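Side-chain contacts in invasion protein InvA (Salmonella enterica, PDB 2X49), which takes part in invasion of the intestinal epithelium as an inner-membrane component of the type III secretion export apparatus, represented here by its C-terminal domain: residues L61-I66 with A138-E143; H3-V8 with I147-H152; A270-L275 with K303-G308; R237-S242 with D281-A286; L214-R219 with F318-D323. One frame throughout, in Å; residues are numbered along the deposited sequence.

Interaction 1. Residues L61-I66 with A138-E143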
# COMPACT_ATOMS: atom_id res chain seq x y z
N LEU A 61 -9.78 9.65 -9.28
CA LEU A 61 -9.81 10.00 -7.86
C LEU A 61 -9.27 11.40 -7.67
O LEU A 61 -8.14 11.68 -8.03
CB LEU A 61 -9.00 8.95 -7.03
CG LEU A 61 -8.75 9.36 -5.57
CD1 LEU A 61 -10.04 9.38 -4.79
CD2 LEU A 61 -7.69 8.42 -4.96
N LEU A 62 -10.07 12.24 -7.04
CA LEU A 62 -9.68 13.58 -6.60
C LEU A 62 -9.61 13.62 -5.08
O LEU A 62 -10.48 13.18 -4.33
CB LEU A 62 -10.66 14.68 -7.03
CG LEU A 62 -11.12 14.70 -8.45
CD1 LEU A 62 -12.00 15.96 -8.65
CD2 LEU A 62 -9.92 14.65 -9.39
N ILE A 63 -8.48 14.14 -4.63
CA ILE A 63 -8.27 14.49 -3.23
C ILE A 63 -8.02 15.99 -3.19
O ILE A 63 -7.20 16.57 -3.91
CB ILE A 63 -7.08 13.67 -2.60
CG1 ILE A 63 -7.28 12.17 -2.76
CG2 ILE A 63 -6.87 14.11 -1.10
CD1 ILE A 63 -6.04 11.29 -2.26
N ASN A 64 -8.81 16.66 -2.38
CA ASN A 64 -8.76 18.12 -2.30
C ASN A 64 -9.12 18.75 -3.62
O ASN A 64 -8.61 19.81 -4.03
CB ASN A 64 -7.35 18.61 -1.93
CG ASN A 64 -6.95 18.20 -0.56
OD1 ASN A 64 -7.72 18.35 0.41
ND2 ASN A 64 -5.70 17.71 -0.43
N GLU A 65 -9.99 18.03 -4.31
CA GLU A 65 -10.53 18.48 -5.60
C GLU A 65 -9.45 18.51 -6.69
O GLU A 65 -9.63 19.05 -7.78
CB GLU A 65 -11.22 19.85 -5.50
CG GLU A 65 -12.71 19.71 -5.21
CD GLU A 65 -13.45 21.05 -5.08
OE1 GLU A 65 -13.21 21.99 -5.89
OE2 GLU A 65 -14.27 21.18 -4.13
N ILE A 66 -8.32 17.91 -6.34
CA ILE A 66 -7.20 17.79 -7.30
C ILE A 66 -7.07 16.36 -7.81
O ILE A 66 -7.17 15.45 -7.05
CB ILE A 66 -5.89 18.23 -6.62
CG1 ILE A 66 -6.01 19.69 -6.17
CG2 ILE A 66 -4.72 18.07 -7.56
CD1 ILE A 66 -4.83 20.17 -5.33
N ALA A 138 -4.23 4.90 1.08
CA ALA A 138 -3.24 4.60 2.16
C ALA A 138 -2.05 5.53 2.01
O ALA A 138 -1.57 6.13 2.98
CB ALA A 138 -2.78 3.12 2.12
N ARG A 139 -1.52 5.65 0.81
CA ARG A 139 -0.32 6.46 0.56
C ARG A 139 -0.53 7.93 0.94
O ARG A 139 0.40 8.66 1.34
CB ARG A 139 0.09 6.35 -0.92
CG ARG A 139 1.25 7.14 -1.39
CD ARG A 139 1.67 6.59 -2.76
NE ARG A 139 0.90 7.07 -3.91
CZ ARG A 139 0.26 6.29 -4.78
NH1 ARG A 139 0.26 4.98 -4.64
NH2 ARG A 139 -0.39 6.83 -5.80
N ASN A 140 -1.77 8.34 0.81
CA ASN A 140 -2.19 9.75 0.92
C ASN A 140 -2.87 9.99 2.27
O ASN A 140 -3.61 10.94 2.49
CB ASN A 140 -3.09 10.16 -0.26
CG ASN A 140 -2.32 10.47 -1.49
OD1 ASN A 140 -1.73 11.55 -1.64
ND2 ASN A 140 -2.38 9.56 -2.46
N VAL A 141 -2.51 9.12 3.20
CA VAL A 141 -3.12 9.11 4.54
C VAL A 141 -3.09 10.48 5.26
O VAL A 141 -4.04 10.84 5.96
CB VAL A 141 -2.49 8.03 5.45
CG1 VAL A 141 -1.01 8.24 5.64
CG2 VAL A 141 -3.21 8.02 6.80
N ASN A 142 -2.04 11.24 5.02
CA ASN A 142 -1.88 12.52 5.73
C ASN A 142 -2.96 13.55 5.35
O ASN A 142 -3.14 14.58 6.00
CB ASN A 142 -0.46 13.11 5.57
CG ASN A 142 0.63 12.31 6.32
OD1 ASN A 142 0.56 10.98 6.26
ND2 ASN A 142 1.56 12.90 6.89
N GLU A 143 -3.68 13.25 4.28
CA GLU A 143 -4.73 14.15 3.77
C GLU A 143 -5.97 14.11 4.61
O GLU A 143 -6.74 15.09 4.61
CB GLU A 143 -5.09 13.89 2.28
CG GLU A 143 -3.95 14.17 1.29
CD GLU A 143 -3.66 15.65 1.07
OE1 GLU A 143 -4.47 16.52 1.49
OE2 GLU A 143 -2.62 15.94 0.45

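Interaction 2. Residues H3-V8 with I147-H152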
# COMPACT_ATOMS: atom_id res chain seq x y z
N HIS A 3 -12.37 17.44 11.88
CA HIS A 3 -12.29 18.28 10.68
C HIS A 3 -11.48 17.58 9.58
O HIS A 3 -11.69 17.77 8.37
CB HIS A 3 -11.68 19.66 10.99
CG HIS A 3 -10.28 19.61 11.51
ND1 HIS A 3 -9.99 19.45 12.85
CD2 HIS A 3 -9.09 19.68 10.87
CE1 HIS A 3 -8.68 19.44 13.02
NE2 HIS A 3 -8.11 19.57 11.83
N MET A 4 -10.58 16.74 10.04
CA MET A 4 -9.61 16.08 9.14
C MET A 4 -10.30 15.28 8.07
O MET A 4 -9.81 15.10 6.96
CB MET A 4 -8.69 15.12 9.90
CG MET A 4 -7.58 15.77 10.68
SD MET A 4 -6.33 16.60 9.69
CE MET A 4 -6.42 15.73 8.12
N THR A 5 -11.45 14.75 8.47
CA THR A 5 -12.28 13.93 7.58
C THR A 5 -13.44 14.75 7.06
O THR A 5 -13.76 14.74 5.88
CB THR A 5 -12.82 12.63 8.26
OG1 THR A 5 -13.32 12.91 9.57
CG2 THR A 5 -11.72 11.55 8.36
N GLU A 6 -14.01 15.52 7.98
CA GLU A 6 -15.36 16.09 7.84
C GLU A 6 -15.43 17.24 6.84
O GLU A 6 -16.49 17.58 6.35
CB GLU A 6 -15.96 16.51 9.20
CG GLU A 6 -16.47 15.30 9.99
CD GLU A 6 -17.09 15.63 11.35
OE1 GLU A 6 -17.26 16.82 11.71
OE2 GLU A 6 -17.40 14.66 12.09
N THR A 7 -14.29 17.83 6.54
CA THR A 7 -14.29 19.07 5.74
C THR A 7 -13.72 18.87 4.36
O THR A 7 -13.67 19.79 3.55
CB THR A 7 -13.55 20.24 6.45
OG1 THR A 7 -12.17 19.91 6.63
CG2 THR A 7 -14.17 20.53 7.81
N VAL A 8 -13.31 17.64 4.11
CA VAL A 8 -12.52 17.33 2.91
C VAL A 8 -12.97 16.06 2.18
O VAL A 8 -12.24 15.07 2.14
CB VAL A 8 -11.02 17.13 3.24
CG1 VAL A 8 -10.80 15.98 4.26
CG2 VAL A 8 -10.23 16.87 1.94
N ILE A 147 -3.80 14.13 14.36
CA ILE A 147 -3.78 14.06 15.82
C ILE A 147 -5.15 13.82 16.42
O ILE A 147 -5.31 13.14 17.43
CB ILE A 147 -3.20 15.36 16.46
CG1 ILE A 147 -1.71 15.45 16.17
CG2 ILE A 147 -3.46 15.36 17.93
CD1 ILE A 147 -0.91 14.33 16.78
N GLN A 148 -6.15 14.44 15.81
CA GLN A 148 -7.52 14.33 16.33
C GLN A 148 -7.98 12.90 16.23
O GLN A 148 -8.57 12.36 17.16
CB GLN A 148 -8.54 15.29 15.67
CG GLN A 148 -8.33 16.74 16.02
CD GLN A 148 -8.01 16.99 17.48
OE1 GLN A 148 -6.87 17.32 17.81
NE2 GLN A 148 -9.01 16.89 18.36
N GLU A 149 -7.68 12.27 15.09
CA GLU A 149 -8.06 10.86 14.87
C GLU A 149 -7.28 9.94 15.81
O GLU A 149 -7.80 9.00 16.41
CB GLU A 149 -7.83 10.46 13.43
CG GLU A 149 -8.79 11.06 12.45
CD GLU A 149 -8.63 12.56 12.22
OE1 GLU A 149 -7.47 13.08 12.19
OE2 GLU A 149 -9.68 13.22 12.06
N THR A 150 -6.01 10.26 15.95
CA THR A 150 -5.15 9.48 16.87
C THR A 150 -5.66 9.57 18.31
O THR A 150 -5.76 8.60 19.06
CB THR A 150 -3.69 9.98 16.78
OG1 THR A 150 -3.21 9.79 15.45
CG2 THR A 150 -2.77 9.29 17.80
N LYS A 151 -6.05 10.77 18.70
CA LYS A 151 -6.45 11.00 20.09
C LYS A 151 -7.73 10.20 20.38
O LYS A 151 -7.96 9.70 21.49
CB LYS A 151 -6.62 12.50 20.38
CG LYS A 151 -7.30 12.81 21.71
CD LYS A 151 -6.42 12.55 22.92
CE LYS A 151 -6.99 13.29 24.14
NZ LYS A 151 -6.76 12.59 25.45
N HIS A 152 -8.53 10.07 19.34
CA HIS A 152 -9.82 9.37 19.46
C HIS A 152 -9.56 7.90 19.68
O HIS A 152 -10.20 7.22 20.49
CB HIS A 152 -10.64 9.50 18.19
CG HIS A 152 -11.96 8.81 18.26
ND1 HIS A 152 -13.08 9.41 18.80
CD2 HIS A 152 -12.35 7.57 17.88
CE1 HIS A 152 -14.10 8.58 18.74
NE2 HIS A 152 -13.69 7.45 18.19
O HOH W 1 -12.14 12.47 11.84

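Interaction 3. Residues A270-L275 with K303-G308. With CA (calcium ion), chain F.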
# COMPACT_ATOMS: atom_id res chain seq x y z
N ALA A 270 20.93 8.28 -9.32
CA ALA A 270 20.18 8.26 -10.60
C ALA A 270 20.49 6.97 -11.34
O ALA A 270 19.60 6.32 -11.91
CB ALA A 270 20.53 9.46 -11.48
N ASN A 271 21.74 6.57 -11.23
CA ASN A 271 22.24 5.36 -11.96
C ASN A 271 21.64 4.11 -11.31
O ASN A 271 21.22 3.16 -11.98
CB ASN A 271 23.76 5.31 -12.10
CG ASN A 271 24.23 6.28 -13.12
OD1 ASN A 271 23.45 6.69 -13.99
ND2 ASN A 271 25.49 6.67 -13.06
N LEU A 272 21.55 4.15 -10.00
CA LEU A 272 20.94 3.03 -9.26
C LEU A 272 19.44 2.90 -9.56
O LEU A 272 18.88 1.80 -9.69
CB LEU A 272 21.22 3.15 -7.75
CG LEU A 272 20.62 2.02 -6.95
CD1 LEU A 272 21.25 0.70 -7.45
CD2 LEU A 272 20.88 2.23 -5.44
N MET A 273 18.78 4.04 -9.65
CA MET A 273 17.36 4.07 -10.02
C MET A 273 17.14 3.54 -11.45
O MET A 273 16.15 2.86 -11.72
CB MET A 273 16.72 5.44 -9.85
CG MET A 273 16.38 5.77 -8.42
SD MET A 273 15.25 4.59 -7.68
CE MET A 273 13.79 4.82 -8.71
N ASP A 274 18.05 3.85 -12.32
CA ASP A 274 17.96 3.38 -13.74
C ASP A 274 18.06 1.84 -13.75
O ASP A 274 17.39 1.14 -14.53
CB ASP A 274 18.97 4.07 -14.66
CG ASP A 274 18.58 5.52 -14.94
OD1 ASP A 274 17.38 5.87 -14.77
OD2 ASP A 274 19.46 6.33 -15.34
N LEU A 275 18.91 1.32 -12.87
CA LEU A 275 19.11 -0.15 -12.77
C LEU A 275 17.83 -0.83 -12.22
O LEU A 275 17.38 -1.86 -12.69
CB LEU A 275 20.32 -0.50 -11.88
CG LEU A 275 20.43 -1.98 -11.54
CD1 LEU A 275 20.77 -2.80 -12.80
CD2 LEU A 275 21.52 -2.17 -10.46
N LYS A 303 12.98 1.94 0.24
CA LYS A 303 11.60 2.49 0.11
C LYS A 303 11.66 3.98 -0.24
O LYS A 303 11.11 4.41 -1.25
CB LYS A 303 10.68 2.20 1.30
CG LYS A 303 9.38 3.02 1.31
CD LYS A 303 8.35 2.53 0.27
CE LYS A 303 7.10 3.40 0.26
NZ LYS A 303 6.18 3.11 -0.85
N LYS A 304 12.46 4.73 0.49
CA LYS A 304 12.57 6.18 0.24
C LYS A 304 13.14 6.48 -1.12
O LYS A 304 12.72 7.42 -1.81
CB LYS A 304 13.40 6.90 1.33
CG LYS A 304 13.36 8.44 1.28
CD LYS A 304 13.89 9.07 2.57
CE LYS A 304 13.37 10.50 2.78
NZ LYS A 304 14.43 11.53 2.53
N MET A 305 14.08 5.65 -1.54
CA MET A 305 14.73 5.85 -2.81
C MET A 305 13.79 5.63 -4.02
O MET A 305 13.77 6.43 -4.96
CB MET A 305 16.00 4.99 -2.90
CG MET A 305 16.39 4.67 -4.26
SD MET A 305 18.18 4.57 -4.26
CE MET A 305 18.51 6.23 -3.69
N ILE A 306 12.98 4.60 -3.94
CA ILE A 306 12.19 4.16 -5.13
C ILE A 306 10.80 4.74 -5.22
O ILE A 306 10.15 4.64 -6.27
CB ILE A 306 12.05 2.62 -5.23
CG1 ILE A 306 11.11 2.09 -4.14
CG2 ILE A 306 13.41 1.95 -5.27
CD1 ILE A 306 10.72 0.61 -4.30
N GLU A 307 10.38 5.38 -4.16
CA GLU A 307 8.93 5.72 -4.02
C GLU A 307 8.47 6.86 -4.90
O GLU A 307 7.30 7.00 -5.18
CB GLU A 307 8.51 6.02 -2.59
CG GLU A 307 9.08 7.26 -2.04
CD GLU A 307 8.69 7.48 -0.59
OE1 GLU A 307 7.99 6.61 -0.04
OE2 GLU A 307 9.09 8.52 0.00
N GLY A 308 9.43 7.60 -5.39
CA GLY A 308 9.17 8.69 -6.32
C GLY A 308 8.66 8.18 -7.65
O GLY A 308 7.64 8.64 -8.18
CA CA F . 19.42 9.03 -16.06

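Interaction 4. Residues R237-S242 with D281-A286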
# COMPACT_ATOMS: atom_id res chain seq x y z
N ARG A 237 3.71 -12.68 -3.42
CA ARG A 237 4.45 -12.50 -4.68
C ARG A 237 5.49 -11.42 -4.47
O ARG A 237 5.15 -10.33 -4.05
CB ARG A 237 3.52 -12.13 -5.84
CG ARG A 237 2.39 -13.10 -6.00
CD ARG A 237 1.42 -12.78 -7.11
NE ARG A 237 0.52 -13.93 -7.24
CZ ARG A 237 -0.65 -14.04 -6.63
NH1 ARG A 237 -1.14 -13.06 -5.90
NH2 ARG A 237 -1.36 -15.15 -6.77
N ALA A 238 6.73 -11.75 -4.76
CA ALA A 238 7.91 -10.93 -4.43
C ALA A 238 8.95 -10.85 -5.52
O ALA A 238 9.09 -11.72 -6.36
CB ALA A 238 8.57 -11.48 -3.15
N VAL A 239 9.62 -9.71 -5.46
CA VAL A 239 10.89 -9.44 -6.16
C VAL A 239 11.98 -9.29 -5.10
O VAL A 239 11.83 -8.60 -4.11
CB VAL A 239 10.77 -8.16 -7.01
CG1 VAL A 239 12.14 -7.75 -7.58
CG2 VAL A 239 9.72 -8.34 -8.13
N MET A 240 13.10 -9.95 -5.30
CA MET A 240 14.19 -9.91 -4.30
C MET A 240 15.21 -8.90 -4.74
O MET A 240 15.50 -8.78 -5.90
CB MET A 240 14.82 -11.29 -4.18
CG MET A 240 15.93 -11.42 -3.14
SD MET A 240 15.78 -13.02 -2.33
CE MET A 240 14.16 -12.74 -1.64
N VAL A 241 15.72 -8.16 -3.79
CA VAL A 241 16.86 -7.25 -4.03
C VAL A 241 18.15 -8.08 -3.93
O VAL A 241 18.38 -8.82 -2.99
CB VAL A 241 16.89 -6.07 -3.02
CG1 VAL A 241 18.03 -5.12 -3.34
CG2 VAL A 241 15.54 -5.32 -2.98
N SER A 242 19.00 -7.92 -4.91
CA SER A 242 20.32 -8.60 -4.98
C SER A 242 21.28 -8.06 -3.95
O SER A 242 21.19 -6.94 -3.48
CB SER A 242 20.96 -8.46 -6.36
OG SER A 242 21.35 -7.14 -6.61
N ASP A 281 11.25 -3.59 -15.46
CA ASP A 281 10.57 -3.18 -16.73
C ASP A 281 9.72 -4.28 -17.40
O ASP A 281 8.71 -3.99 -18.04
CB ASP A 281 11.59 -2.61 -17.75
CG ASP A 281 10.95 -2.18 -19.06
OD1 ASP A 281 10.13 -1.24 -19.05
OD2 ASP A 281 11.30 -2.76 -20.10
N ASP A 282 10.14 -5.52 -17.22
CA ASP A 282 9.53 -6.63 -18.00
C ASP A 282 8.60 -7.51 -17.18
O ASP A 282 8.13 -8.56 -17.64
CB ASP A 282 10.59 -7.45 -18.76
CG ASP A 282 11.48 -8.30 -17.85
OD1 ASP A 282 11.29 -8.31 -16.62
OD2 ASP A 282 12.38 -8.98 -18.43
N LEU A 283 8.30 -7.02 -16.00
CA LEU A 283 7.33 -7.70 -15.06
C LEU A 283 5.90 -7.65 -15.58
O LEU A 283 5.46 -6.63 -16.14
CB LEU A 283 7.34 -7.12 -13.66
CG LEU A 283 8.69 -7.13 -12.99
CD1 LEU A 283 8.58 -6.56 -11.60
CD2 LEU A 283 9.18 -8.59 -13.02
N LEU A 284 5.20 -8.76 -15.38
CA LEU A 284 3.80 -8.90 -15.84
C LEU A 284 2.77 -8.92 -14.73
O LEU A 284 1.55 -9.04 -14.99
CB LEU A 284 3.61 -10.17 -16.67
CG LEU A 284 4.43 -10.27 -17.94
CD1 LEU A 284 4.04 -11.56 -18.66
CD2 LEU A 284 4.18 -9.07 -18.86
N ILE A 285 3.28 -8.85 -13.51
CA ILE A 285 2.45 -8.64 -12.32
C ILE A 285 2.58 -7.17 -11.86
O ILE A 285 3.67 -6.65 -11.71
CB ILE A 285 2.83 -9.63 -11.22
CG1 ILE A 285 2.57 -11.06 -11.73
CG2 ILE A 285 2.06 -9.38 -9.96
CD1 ILE A 285 2.73 -12.10 -10.64
N ALA A 286 1.44 -6.51 -11.71
CA ALA A 286 1.42 -5.07 -11.31
C ALA A 286 2.12 -4.86 -9.98
O ALA A 286 2.08 -5.69 -9.10
CB ALA A 286 0.00 -4.56 -11.21

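Interaction 5. Residues L214-R219 with F318-D323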
# COMPACT_ATOMS: atom_id res chain seq x y z
N LEU A 214 12.15 4.66 15.25
CA LEU A 214 11.07 4.11 16.07
C LEU A 214 10.07 3.31 15.23
O LEU A 214 9.61 2.21 15.61
CB LEU A 214 10.34 5.23 16.88
CG LEU A 214 9.19 4.80 17.78
CD1 LEU A 214 9.70 3.81 18.84
CD2 LEU A 214 8.43 6.00 18.40
N VAL A 215 9.68 3.89 14.11
CA VAL A 215 8.74 3.24 13.20
C VAL A 215 9.26 1.87 12.76
O VAL A 215 8.52 0.90 12.73
CB VAL A 215 8.37 4.09 11.94
CG1 VAL A 215 7.65 3.21 10.93
CG2 VAL A 215 7.47 5.21 12.37
N GLU A 216 10.54 1.79 12.51
CA GLU A 216 11.12 0.53 12.05
C GLU A 216 10.94 -0.56 13.13
O GLU A 216 10.74 -1.76 12.85
CB GLU A 216 12.58 0.71 11.63
CG GLU A 216 13.02 -0.32 10.66
CD GLU A 216 12.29 -0.26 9.29
OE1 GLU A 216 11.57 0.73 8.96
OE2 GLU A 216 12.48 -1.22 8.50
N HIS A 217 11.13 -0.16 14.39
CA HIS A 217 10.98 -1.10 15.48
C HIS A 217 9.53 -1.56 15.62
O HIS A 217 9.24 -2.73 15.93
CB HIS A 217 11.51 -0.55 16.81
CG HIS A 217 12.99 -0.36 16.85
ND1 HIS A 217 13.88 -1.41 16.75
CD2 HIS A 217 13.75 0.75 17.03
CE1 HIS A 217 15.12 -0.96 16.82
NE2 HIS A 217 15.07 0.35 17.02
N ILE A 218 8.63 -0.62 15.44
CA ILE A 218 7.19 -0.89 15.53
C ILE A 218 6.78 -1.89 14.42
O ILE A 218 6.09 -2.89 14.65
CB ILE A 218 6.30 0.36 15.51
CG1 ILE A 218 6.67 1.33 16.65
CG2 ILE A 218 4.83 -0.01 15.58
CD1 ILE A 218 6.85 0.67 17.98
N ARG A 219 7.31 -1.63 13.24
CA ARG A 219 7.05 -2.53 12.08
C ARG A 219 7.49 -3.91 12.46
O ARG A 219 6.84 -4.93 12.20
CB ARG A 219 7.78 -2.09 10.82
CG ARG A 219 7.20 -0.91 10.13
CD ARG A 219 7.97 -0.63 8.88
NE ARG A 219 7.93 -1.72 7.90
CZ ARG A 219 7.13 -1.72 6.83
NH1 ARG A 219 6.31 -0.67 6.59
NH2 ARG A 219 7.16 -2.76 5.99
N PHE A 318 13.16 -9.20 5.36
CA PHE A 318 13.13 -10.66 5.52
C PHE A 318 12.47 -11.06 6.84
O PHE A 318 11.73 -12.05 6.93
CB PHE A 318 14.54 -11.28 5.40
CG PHE A 318 15.25 -10.99 4.09
CD1 PHE A 318 14.60 -11.10 2.86
CD2 PHE A 318 16.58 -10.61 4.08
CE1 PHE A 318 15.30 -10.86 1.67
CE2 PHE A 318 17.28 -10.36 2.88
CZ PHE A 318 16.63 -10.47 1.68
N GLY A 319 12.73 -10.30 7.89
CA GLY A 319 12.11 -10.56 9.19
C GLY A 319 10.61 -10.34 9.23
O GLY A 319 9.85 -10.95 9.98
N GLU A 320 10.19 -9.40 8.42
CA GLU A 320 8.79 -9.01 8.34
C GLU A 320 7.95 -10.13 7.78
O GLU A 320 6.78 -10.23 8.12
CB GLU A 320 8.57 -7.69 7.61
CG GLU A 320 8.90 -6.47 8.53
CD GLU A 320 8.94 -5.11 7.80
OE1 GLU A 320 8.82 -5.06 6.57
OE2 GLU A 320 9.19 -4.09 8.49
N ILE A 321 8.57 -11.01 7.00
CA ILE A 321 7.83 -12.15 6.37
C ILE A 321 8.17 -13.51 7.01
O ILE A 321 8.00 -14.56 6.39
CB ILE A 321 8.01 -12.19 4.80
CG1 ILE A 321 9.46 -12.54 4.43
CG2 ILE A 321 7.54 -10.87 4.16
CD1 ILE A 321 9.60 -13.20 3.08
N ALA A 322 8.56 -13.48 8.28
CA ALA A 322 8.92 -14.70 9.02
C ALA A 322 7.76 -15.68 9.13
O ALA A 322 7.94 -16.90 9.16
CB ALA A 322 9.47 -14.33 10.43
N ASP A 323 6.55 -15.13 9.12
CA ASP A 323 5.33 -15.96 9.32
C ASP A 323 4.70 -16.31 8.00
O ASP A 323 3.58 -16.81 7.94
CB ASP A 323 4.29 -15.27 10.22
CG ASP A 323 4.54 -15.53 11.70
OD1 ASP A 323 3.56 -15.53 12.48
OD2 ASP A 323 5.71 -15.78 12.09
O HOH W 2 11.77 -4.05 9.24

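Interaction 1. Residues L61-I66 with A138-E143
Glu143 meets Ile63 and Asn64 along almost the whole length of its side chain. Its CB lies 3.8 Å from Ile63 CG2, and CG stays against the same methyl. The chain bends about CB-CG (chi2 -73°), which turns the carboxylate toward the amide of Asn64, CD staying within packing distance of the isoleucine methyl. CD is 3.3 Å from Asn64 ND2, and at the tip OE1 accepts a short hydrogen bond from it, ND2 to OE1 2.6 Å. The oxygen lies close to the amide plane of Asn64, but the donor comes in well above the carboxylate plane, about 60° out of it, with the two flat groups steeply turned against each other. Ile63 and Asn64 belong to a beta hairpin with a two-residue loop (Asn64 and Glu65): strand 58-63 turns into strand 66-72 through a type I' turn from Ile63 to Ile66, closed by backbone bonds in both directions between those two residues. The other segment carries the end of helix 125-139, where Asn140 is the first residue to leave helical geometry. The second branch of Ile63 points there, CD1 lying 3.7 Å from Asn140 CB and a little farther from Asn140 CG. The amide of Asn140 turns back into its own helix, ND2 bonding to Thr136 O, while Ile63 also packs on Leu10 and Val68 of the neighbouring strands.

Interaction 2. Residues H3-V8 with I147-H152
With CG beside its backbone N (chi1 -72°) and a bend at chi2 (70°), Glu149 folds its carboxylate toward Met4, whose own CG also stands beside the backbone N (chi1 -77°). The contact joins two helix starts near the surface: the short N-terminal helix 3-6 and the first turns of helix 147-158. Ser2, His3 and Met4 are probably left over from the cloning tag, so these contacts need not occur in the natural protein. Met4 and Glu149 cross at about a right angle in tight contact, with short carbon-oxygen approaches of 3.0 Å (Met4 CB to Glu149 OE2) and 3.1 Å (Met4 CG to Glu149 OE1). Further bends at chi2 and chi3 lead the tip of Met4 away from helix 147-158. Gln148 adds a looser contact beside His3 through its CG. Both carboxylate oxygens of Glu149 have polar partners: OE1 accepts from the backbone N of Gly146, just before the helix, as in one half of a capping box, and OE2 bonds to Ser2 OG. Thr5 OG1 in turn is hydrogen-bonded to Ser2 O. One water completes the link, 2.6 Å from Thr5 OG1 and donating to Glu149 OE2, also at 2.6 Å.

Interaction 3. Residues A270-L275 with K303-G308
Met273 packs its sulfur against the carbonyl oxygen of Met305, SD to O 3.6 Å, a van der Waals touch with no polar bond; the terminal CE lies a little farther off. The contact packs together two helices of the alpha/beta part of the domain. Helix 266-280 belongs to the connection from strand 236-240 to strand 291-294, and helix 299-306 to the next beta-alpha-beta crossover, from 291-294 to 314-317. Two bends, at chi2 (-59°) and chi3 (-63°), swing the end of Met273 toward the other helix although its CB does not start out that way. The two methionines slide past each other in opposite directions: Met273 SD touches Met305 CG at 3.6 Å, while Met305, with CG anti to its backbone N (chi1 155°), runs on to Leu272. There SD meets Leu272 CD2 at 3.8 Å, the two side chains crossing at about a right angle. The sulfur of Met273 also touches Ile306, SD to CG2 4.0 Å, and Ile306 itself packs on Val315 of the sheet. Ile249 touches both Leu272 and Met305, so a third helix, 243-252, joins the packing. Away from this contact, Asp274 binds a calcium ion through OD2 alone, at a rather long 2.8 Å, while its OD1 stays 4.0 Å from the calcium.

Interaction 4. Residues R237-S242 with D281-A286
Arg237 lays its aliphatic chain across the tip of Ile285. Its segment lies on strand 236-240, an inner strand of the four-stranded parallel sheet, between 291-294 and 327-332; the loop 281-286 runs over one face of it. The arginine is extended from CG to NE (chi2 179°, chi3 172°), which puts CD 3.8 Å from Ile285 CD1, the two side chains meeting at about a right angle. The guanidinium continues past CD, with Ile285 CD1 still near it, and NE makes a weak, long ion pair with Glu235. Ala238 turns to the other side, against Leu293. Val239 comes back to the loop: its CG2 and Leu283 CD1 approach tip to tip at 4.1 Å, a purely apolar touch. Between the two loop residues that point at the sheet, Leu284 faces elsewhere and packs on Gln103 and Phe105 of strand 102-107, so that the loop bridges two sheets. On the same loop Asp282 forms a salt bridge to Lys331 of strand 327-332. Met240 alternates away again, and the segment ends at Ser242, the N-cap of helix 243-252, whose OG bonds to the backbone N of Val245 and also to Ile333 O.

Interaction 5. Residues L214-R219 with F318-D323
Arg219 grips Glu320 side-on with two nitrogens, one to each carboxylate oxygen. NE bonds to Glu320 OE2 at 2.7 Å, and NH2 to Glu320 OE1 at 2.9 Å in an almost straight line (174°). Both oxygens lie near the guanidinium plane, at its edge, yet the nitrogens rise above the carboxylate plane, because the two flat groups are turned 44° apart. A bend at chi3 (62°) turns NE of the arginine toward the acid, and Glu320 reaches out with its chain extended beyond CG. In the next shell a water donates to both acids, 2.7 Å from Glu320 OE2 and 3.0 Å from Glu216 OE2, bridging two carboxylate oxygens 4.4 Å apart. Glu216 OE2 has its main partner in Arg299, and Glu320 OE1 also accepts from the backbone N of Ser317, which fixes the acid at the end of strand 314-317. The contact thus joins helix 211-221 to the loop after that strand, an edge strand of the parallel sheet. With two glutamates close together beside Arg219 and Arg299, opposite charges probably balance one another in this largely buried cluster, and the bidentate grip limits the rotation of both flat groups.

How the interactions relate
From the N terminus, residues 3-8 open the first long loop, which interaction 2 closes at 147-152. Interaction 1 is nested inside it, tying the hairpin of the mixed sheet to the end of helix 125-139; the two contacts touch where Val8 packs on Asn64 and Met4 on Glu143. The chain then begins a second loop at 214-219, closed by interaction 5 at 318-323. Interactions 3 and 4 lie within this loop and cross, their segments alternating along the chain. Interaction 3 packs the crossover helices 266-280 and 299-306 together, and interaction 4 lays the loop 281-286 on strand 236-240, while interaction 5 joins that sheet to helix 211-221, and Met240 touches Phe318.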